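Local coordinates for concanavalin A-like lectin protein kinase family protein (Theobroma cacao, PDB 6CTH) that probably transfers phosphate from ATP to proteins as a plant receptor-type kinase, captured here with a magnesium ion and an indolinone inhibitor, at residues A[139-144]-A[157-162]; A[181-186]-A[204-209]. All coordinates share one frame; numbering follows the deposited sequence.

Contact 1 (A[139-144]-A[157-162]); sequences HRDIKT and LGDFGL. With MG (magnesium ion), chain C.
Asp141 of the HRD catalytic loop and Asp159 of the DFG motif, the two signature loops of the protein kinase fold, grip one magnesium ion. Each gives a single oxygen, Asp141 OD2 at 2.0 Å and Asp159 OD2 at 2.1 Å from the metal, and four waters complete a shell of six. The ion draws these two oxygens to 3.1 Å of each other, with the carboxylate planes 70° apart. Thr180 holds the other oxygen of Asp141, OD1, while Asp159 also touches the bound inhibitor.

One layer out from the metal ligands, His139 joins the two backbones. With CG anti to the backbone N (chi1 -175°), its ring reaches the 157-162 loop, and NE2 donates to Gly158 O at 2.9 Å, in the ring plane but above the carbonyl plane. ND1 accepts the Asp141 N-H, so the imidazole is fixed at both nitrogens. The His139 ring turns its edge to the face of the Phe160 ring in an offset edge-to-face pair, planes 64° apart, and its CD2 also touches Leu157 CD2. A water donates to His139 O and Asp159 O and accepts from Leu162 N. Farther along, Arg140 bends at chi3, and its NH1 donates to an in-plane lone pair of Leu162 O at 2.8 Å.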
ATOM      1  N   HIS A 139       7.369  -7.035  -1.642  1.00 27.44           N
ATOM      2  CA  HIS A 139       5.922  -6.914  -1.820  1.00 27.15           C
ATOM      3  C   HIS A 139       5.515  -6.706  -3.289  1.00 27.52           C
ATOM      4  O   HIS A 139       4.587  -7.388  -3.810  1.00 27.09           O
ATOM      5  CB  HIS A 139       5.426  -5.753  -0.953  1.00 26.82           C
ATOM      6  CG  HIS A 139       3.945  -5.597  -0.948  1.00 26.78           C
ATOM      7  ND1 HIS A 139       3.233  -5.057  -2.030  1.00 26.47           N
ATOM      8  CD2 HIS A 139       3.021  -5.965  -0.027  1.00 26.40           C
ATOM      9  CE1 HIS A 139       1.940  -5.072  -1.733  1.00 26.48           C
ATOM     10  NE2 HIS A 139       1.783  -5.641  -0.535  1.00 26.37           N
ATOM     11  N   ARG A 140       6.146  -5.724  -3.914  1.00 28.11           N
ATOM     12  CA  ARG A 140       5.981  -5.445  -5.333  1.00 29.01           C
ATOM     13  C   ARG A 140       4.714  -4.710  -5.744  1.00 29.18           C
ATOM     14  O   ARG A 140       4.532  -4.416  -6.918  1.00 29.42           O
ATOM     15  CB  ARG A 140       6.189  -6.714  -6.153  1.00 30.00           C
ATOM     16  CG  ARG A 140       7.607  -7.241  -6.050  1.00 31.34           C
ATOM     17  CD  ARG A 140       7.804  -8.504  -6.857  1.00 32.58           C
ATOM     18  NE  ARG A 140       7.772  -8.241  -8.287  1.00 33.38           N
ATOM     19  CZ  ARG A 140       7.103  -8.976  -9.166  1.00 34.67           C
ATOM     20  NH1 ARG A 140       6.403 -10.023  -8.763  1.00 35.52           N
ATOM     21  NH2 ARG A 140       7.133  -8.662 -10.449  1.00 35.56           N
ATOM     22  N   ASP A 141       3.857  -4.388  -4.787  1.00 28.51           N
ATOM     23  CA  ASP A 141       2.660  -3.609  -5.119  1.00 28.76           C
ATOM     24  C   ASP A 141       2.193  -2.708  -4.006  1.00 28.19           C
ATOM     25  O   ASP A 141       0.995  -2.622  -3.684  1.00 27.89           O
ATOM     26  CB  ASP A 141       1.564  -4.518  -5.612  1.00 29.10           C
ATOM     27  CG  ASP A 141       0.521  -3.791  -6.482  1.00 29.90           C
ATOM     28  OD1 ASP A 141       0.786  -2.677  -6.969  1.00 29.42           O
ATOM     29  OD2 ASP A 141      -0.536  -4.411  -6.701  1.00 29.66           O
ATOM     30  N   ILE A 142       3.138  -2.027  -3.404  1.00 27.62           N
ATOM     31  CA  ILE A 142       2.812  -1.080  -2.393  1.00 27.68           C
ATOM     32  C   ILE A 142       2.072   0.114  -3.018  1.00 28.41           C
ATOM     33  O   ILE A 142       2.637   0.758  -3.892  1.00 28.76           O
ATOM     34  CB  ILE A 142       4.069  -0.660  -1.651  1.00 27.82           C
ATOM     35  CG1 ILE A 142       4.641  -1.869  -0.875  1.00 27.69           C
ATOM     36  CG2 ILE A 142       3.793   0.505  -0.739  1.00 27.90           C
ATOM     37  CD1 ILE A 142       6.105  -1.674  -0.486  1.00 28.13           C
ATOM     38  N   LYS A 143       0.869   0.415  -2.532  1.00 28.41           N
ATOM     39  CA  LYS A 143       0.104   1.567  -2.942  1.00 29.29           C
ATOM     40  C   LYS A 143      -1.050   1.756  -1.937  1.00 29.97           C
ATOM     41  O   LYS A 143      -1.326   0.841  -1.155  1.00 28.99           O
ATOM     42  CB  LYS A 143      -0.460   1.350  -4.363  1.00 29.63           C
ATOM     43  CG  LYS A 143      -1.230   0.092  -4.534  1.00 29.88           C
ATOM     44  CD  LYS A 143      -1.703  -0.122  -6.003  1.00 30.55           C
ATOM     45  CE  LYS A 143      -2.413  -1.398  -6.268  1.00 31.56           C
ATOM     46  NZ  LYS A 143      -2.877  -1.533  -7.694  1.00 32.58           N
ATOM     47  N   THR A 144      -1.693   2.934  -1.924  1.00 30.37           N
ATOM     48  CA  THR A 144      -2.711   3.184  -0.876  1.00 31.80           C
ATOM     49  C   THR A 144      -3.978   2.330  -0.950  1.00 31.98           C
ATOM     50  O   THR A 144      -4.554   2.015   0.096  1.00 32.16           O
ATOM     51  CB  THR A 144      -3.098   4.678  -0.729  1.00 33.74           C
ATOM     52  OG1 THR A 144      -3.887   5.067  -1.826  1.00 35.32           O
ATOM     53  CG2 THR A 144      -1.914   5.579  -0.657  1.00 34.20           C
ATOM     54  N   LEU A 157      -0.948  -3.359   5.717  1.00 28.30           N
ATOM     55  CA  LEU A 157      -0.609  -3.569   4.334  1.00 27.80           C
ATOM     56  C   LEU A 157      -1.038  -4.960   3.934  1.00 27.87           C
ATOM     57  O   LEU A 157      -0.875  -5.934   4.665  1.00 26.76           O
ATOM     58  CB  LEU A 157       0.878  -3.351   4.137  1.00 27.69           C
ATOM     59  CG  LEU A 157       1.448  -3.685   2.783  1.00 27.57           C
ATOM     60  CD1 LEU A 157       0.932  -2.695   1.743  1.00 27.66           C
ATOM     61  CD2 LEU A 157       2.963  -3.625   2.812  1.00 27.21           C
ATOM     62  N   GLY A 158      -1.681  -5.063   2.779  1.00 27.74           N
ATOM     63  CA  GLY A 158      -2.050  -6.335   2.215  1.00 28.27           C
ATOM     64  C   GLY A 158      -1.722  -6.438   0.749  1.00 28.47           C
ATOM     65  O   GLY A 158      -0.972  -5.624   0.214  1.00 28.74           O
ATOM     66  N   ASP A 159      -2.398  -7.394   0.112  1.00 28.98           N
ATOM     67  CA  ASP A 159      -2.189  -7.808  -1.285  1.00 29.70           C
ATOM     68  C   ASP A 159      -0.799  -8.327  -1.571  1.00 29.71           C
ATOM     69  O   ASP A 159       0.081  -7.574  -2.041  1.00 29.96           O
ATOM     70  CB  ASP A 159      -2.456  -6.621  -2.274  1.00 30.46           C
ATOM     71  CG  ASP A 159      -2.328  -7.029  -3.748  1.00 31.43           C
ATOM     72  OD1 ASP A 159      -2.449  -8.221  -4.072  1.00 32.04           O
ATOM     73  OD2 ASP A 159      -2.055  -6.096  -4.547  1.00 32.24           O
ATOM     74  N   PHE A 160      -0.633  -9.624  -1.395  1.00 29.65           N
ATOM     75  CA  PHE A 160       0.618 -10.329  -1.654  1.00 30.18           C
ATOM     76  C   PHE A 160       0.613 -11.118  -2.962  1.00 30.27           C
ATOM     77  O   PHE A 160       1.427 -12.011  -3.157  1.00 29.97           O
ATOM     78  CB  PHE A 160       0.963 -11.202  -0.441  1.00 30.94           C
ATOM     79  CG  PHE A 160       1.063 -10.366   0.795  1.00 31.29           C
ATOM     80  CD1 PHE A 160       2.197  -9.707   1.088  1.00 30.89           C
ATOM     81  CD2 PHE A 160      -0.051 -10.256   1.642  1.00 32.83           C
ATOM     82  CE1 PHE A 160       2.295  -8.870   2.203  1.00 31.46           C
ATOM     83  CE2 PHE A 160       0.045  -9.452   2.785  1.00 32.77           C
ATOM     84  CZ  PHE A 160       1.177  -8.719   3.009  1.00 31.96           C
ATOM     85  N   GLY A 161      -0.225 -10.728  -3.911  1.00 30.87           N
ATOM     86  CA  GLY A 161      -0.326 -11.503  -5.150  1.00 31.44           C
ATOM     87  C   GLY A 161       0.882 -11.440  -6.060  1.00 31.52           C
ATOM     88  O   GLY A 161       1.121 -12.389  -6.795  1.00 32.50           O
ATOM     89  N   LEU A 162       1.650 -10.353  -5.970  1.00 31.32           N
ATOM     90  CA  LEU A 162       2.925 -10.177  -6.666  1.00 31.67           C
ATOM     91  C   LEU A 162       4.149 -10.371  -5.751  1.00 30.92           C
ATOM     92  O   LEU A 162       5.298 -10.241  -6.205  1.00 31.44           O
ATOM     93  CB  LEU A 162       2.985  -8.791  -7.318  1.00 32.59           C
ATOM     94  CG  LEU A 162       2.072  -8.563  -8.507  1.00 33.61           C
ATOM     95  CD1 LEU A 162       2.249  -7.153  -9.009  1.00 34.30           C
ATOM     96  CD2 LEU A 162       2.406  -9.591  -9.573  1.00 34.87           C
TER
HETATM   97 MG    MG C 602      -1.647  -6.068  -6.642  1.00 31.11          MG
HETATM   98  O   HOH W   1       1.814  -7.948  -4.157  1.00 29.13           O
HETATM   99  O   HOH W   2      -2.685  -8.004  -6.844  1.00 32.58           O
HETATM  100  O   HOH W   3      -3.326  -4.942  -6.696  1.00 33.42           O
HETATM  101  O   HOH W   4      -1.445  -6.122  -8.715  1.00 35.03           O
HETATM  102  O   HOH W   5       0.002  -7.343  -6.345  1.00 34.08           O

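Contact 2 (A[181-186]-A[204-209]); sequences VGYMAP and GVVALE
Tyr183 reaches from the 181-186 loop to helix 196-212, and its side chain crosses those of Val205 and Glu209 at about a right angle. CG stands anti to the carbonyl carbon (chi1 -54°), which carries the ring from a CB that does not itself point at the helix to a tip that touches it. CB lies against Ile142 O of the catalytic loop. Farther out, CD1 and CE1 form the side of the ring next to the helix: both lie 3.7 Å from Val205 CG1, and CE1 also has Val206 CG2 at 4.3 Å. CE1 then passes Glu209 OE1, which lies at the ring edge, in plane. At the tip, Tyr183 OH donates at 2.6 Å to the syn lone pair of Glu209 OE2; the carboxylate plane is turned 68° from the ring.

A water donates to both Tyr183 OH and Glu209 OE1, closing a small polar ring beside the direct bond. Glu209 OE2 has a second donor in Ser216 N, so the buried carboxylate is well supplied with hydrogen bonds, consistent with a charged state. Next to the tyrosine, Gly182 O rests on Val205 CG1 and accepts from Ser216 OG. The sequence from Gly182 to Pro186 fits the end of a kinase activation segment, the P+1 loop running into the APE motif, which begins at Ala185, here seated on helix 196-212, the alphaF helix of the kinase C-lobe.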
ATOM      1  N   VAL A 181       1.451   0.978 -12.364  1.00 32.34           N
ATOM      2  CA  VAL A 181       1.954   2.189 -12.965  1.00 33.31           C
ATOM      3  C   VAL A 181       1.751   3.371 -12.021  1.00 31.61           C
ATOM      4  O   VAL A 181       0.624   3.534 -11.519  1.00 31.57           O
ATOM      5  CB  VAL A 181       1.179   2.333 -14.348  1.00 36.36           C
ATOM      6  CG1 VAL A 181       1.179   3.769 -14.804  1.00 37.50           C
ATOM      7  CG2 VAL A 181       1.940   1.445 -15.302  1.00 38.42           C
ATOM      8  N   GLY A 182       2.817   4.124 -11.766  1.00 31.26           N
ATOM      9  CA  GLY A 182       2.839   5.267 -10.841  1.00 31.05           C
ATOM     10  C   GLY A 182       3.556   4.973  -9.519  1.00 31.22           C
ATOM     11  O   GLY A 182       3.883   5.887  -8.753  1.00 30.92           O
ATOM     12  N   TYR A 183       3.735   3.681  -9.260  1.00 31.67           N
ATOM     13  CA  TYR A 183       4.453   3.194  -8.062  1.00 31.48           C
ATOM     14  C   TYR A 183       5.676   2.376  -8.371  1.00 32.72           C
ATOM     15  O   TYR A 183       6.303   1.817  -7.407  1.00 32.65           O
ATOM     16  CB  TYR A 183       3.512   2.324  -7.194  1.00 31.43           C
ATOM     17  CG  TYR A 183       2.313   3.106  -6.915  1.00 31.39           C
ATOM     18  CD1 TYR A 183       2.246   3.960  -5.836  1.00 31.39           C
ATOM     19  CD2 TYR A 183       1.250   3.104  -7.834  1.00 33.07           C
ATOM     20  CE1 TYR A 183       1.138   4.766  -5.644  1.00 32.60           C
ATOM     21  CE2 TYR A 183       0.161   3.917  -7.641  1.00 33.77           C
ATOM     22  CZ  TYR A 183       0.100   4.731  -6.551  1.00 33.35           C
ATOM     23  OH  TYR A 183      -0.996   5.530  -6.441  1.00 34.62           O
ATOM     24  N   MET A 184       6.051   2.288  -9.643  1.00 32.41           N
ATOM     25  CA  MET A 184       7.134   1.433 -10.055  1.00 32.70           C
ATOM     26  C   MET A 184       8.403   2.210 -10.288  1.00 32.86           C
ATOM     27  O   MET A 184       8.417   3.218 -11.041  1.00 32.28           O
ATOM     28  CB  MET A 184       6.735   0.633 -11.282  1.00 33.51           C
ATOM     29  CG  MET A 184       5.711  -0.455 -11.005  1.00 33.84           C
ATOM     30  SD  MET A 184       5.057  -1.178 -12.527  1.00 34.65           S
ATOM     31  CE  MET A 184       6.330  -2.321 -12.993  1.00 34.88           C
ATOM     32  N   ALA A 185       9.480   1.801  -9.617  1.00 31.85           N
ATOM     33  CA  ALA A 185      10.773   2.441  -9.778  1.00 32.36           C
ATOM     34  C   ALA A 185      11.286   2.348 -11.211  1.00 33.05           C
ATOM     35  O   ALA A 185      11.003   1.366 -11.904  1.00 33.09           O
ATOM     36  CB  ALA A 185      11.806   1.783  -8.831  1.00 32.17           C
ATOM     37  N   PRO A 186      12.066   3.351 -11.657  1.00 34.21           N
ATOM     38  CA  PRO A 186      12.482   3.298 -13.072  1.00 35.26           C
ATOM     39  C   PRO A 186      13.257   2.063 -13.518  1.00 35.63           C
ATOM     40  O   PRO A 186      13.018   1.587 -14.649  1.00 35.26           O
ATOM     41  CB  PRO A 186      13.323   4.587 -13.276  1.00 35.48           C
ATOM     42  CG  PRO A 186      13.582   5.097 -11.940  1.00 36.12           C
ATOM     43  CD  PRO A 186      12.551   4.556 -10.977  1.00 34.55           C
ATOM     44  N   GLY A 204       7.921   5.597  -0.915  1.00 29.45           N
ATOM     45  CA  GLY A 204       8.193   7.057  -1.128  1.00 29.90           C
ATOM     46  C   GLY A 204       6.999   7.720  -1.795  1.00 30.42           C
ATOM     47  O   GLY A 204       6.512   8.741  -1.303  1.00 31.71           O
ATOM     48  N   VAL A 205       6.504   7.095  -2.850  1.00 30.22           N
ATOM     49  CA  VAL A 205       5.368   7.637  -3.598  1.00 30.35           C
ATOM     50  C   VAL A 205       4.155   7.697  -2.679  1.00 30.36           C
ATOM     51  O   VAL A 205       3.521   8.748  -2.555  1.00 30.43           O
ATOM     52  CB  VAL A 205       5.037   6.815  -4.835  1.00 30.36           C
ATOM     53  CG1 VAL A 205       3.786   7.360  -5.508  1.00 30.71           C
ATOM     54  CG2 VAL A 205       6.201   6.809  -5.786  1.00 31.24           C
ATOM     55  N   VAL A 206       3.910   6.609  -1.948  1.00 29.30           N
ATOM     56  CA  VAL A 206       2.791   6.576  -1.020  1.00 29.43           C
ATOM     57  C   VAL A 206       2.926   7.670   0.032  1.00 29.77           C
ATOM     58  O   VAL A 206       1.955   8.311   0.376  1.00 29.89           O
ATOM     59  CB  VAL A 206       2.635   5.162  -0.390  1.00 29.27           C
ATOM     60  CG1 VAL A 206       1.707   5.209   0.821  1.00 29.42           C
ATOM     61  CG2 VAL A 206       2.105   4.196  -1.465  1.00 29.70           C
ATOM     62  N   ALA A 207       4.120   7.849   0.605  1.00 29.84           N
ATOM     63  CA  ALA A 207       4.346   8.876   1.620  1.00 30.84           C
ATOM     64  C   ALA A 207       3.931  10.258   1.085  1.00 31.74           C
ATOM     65  O   ALA A 207       3.273  11.024   1.762  1.00 32.26           O
ATOM     66  CB  ALA A 207       5.801   8.908   2.017  1.00 31.39           C
ATOM     67  N   LEU A 208       4.288  10.524  -0.157  1.00 32.15           N
ATOM     68  CA  LEU A 208       3.963  11.825  -0.782  1.00 32.98           C
ATOM     69  C   LEU A 208       2.489  11.982  -1.091  1.00 33.40           C
ATOM     70  O   LEU A 208       1.955  13.094  -0.997  1.00 35.35           O
ATOM     71  CB  LEU A 208       4.827  12.032  -2.010  1.00 33.38           C
ATOM     72  CG  LEU A 208       6.324  12.132  -1.703  1.00 33.97           C
ATOM     73  CD1 LEU A 208       7.158  12.314  -2.934  1.00 34.79           C
ATOM     74  CD2 LEU A 208       6.666  13.222  -0.687  1.00 34.63           C
ATOM     75  N   GLU A 209       1.826  10.884  -1.478  1.00 32.96           N
ATOM     76  CA  GLU A 209       0.370  10.878  -1.669  1.00 33.20           C
ATOM     77  C   GLU A 209      -0.322  11.205  -0.368  1.00 34.09           C
ATOM     78  O   GLU A 209      -1.307  11.919  -0.343  1.00 33.86           O
ATOM     79  CB  GLU A 209      -0.161   9.544  -2.196  1.00 32.61           C
ATOM     80  CG  GLU A 209       0.327   9.184  -3.581  1.00 33.17           C
ATOM     81  CD  GLU A 209      -0.153   7.882  -4.110  1.00 34.55           C
ATOM     82  OE1 GLU A 209      -0.201   6.904  -3.293  1.00 34.62           O
ATOM     83  OE2 GLU A 209      -0.506   7.797  -5.338  1.00 34.35           O
TER
HETATM   84  O   HOH W   6      -1.835   4.968  -3.746  1.00 33.27           O

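How the contacts relate
Both contacts are buried and belong to one protein kinase domain, but they do different chemistry. Contact 1, nearer the centre of the chain, joins two loops at the cleft, beside the inhibitor, and is largely polar: metal ligands, backbone carbonyls and bridging water. Contact 2 sets a loop on a helix farther from the cleft, within the C-lobe, and mixes aliphatic packing with a single direct side-chain hydrogen bond. Their centres are 12 Å apart, and segment 139-144 of contact 1 also touches contact 2: Lys143 CA packs on Val206 CG2 at 3.6 Å, and Thr144 CG2 approaches Glu209 OE1 at 3.4 Å. Thr180, just before segment 181-186, also hydrogen-bonds with Lys143 NZ, so the chain leading into contact 2 touches contact 1 directly.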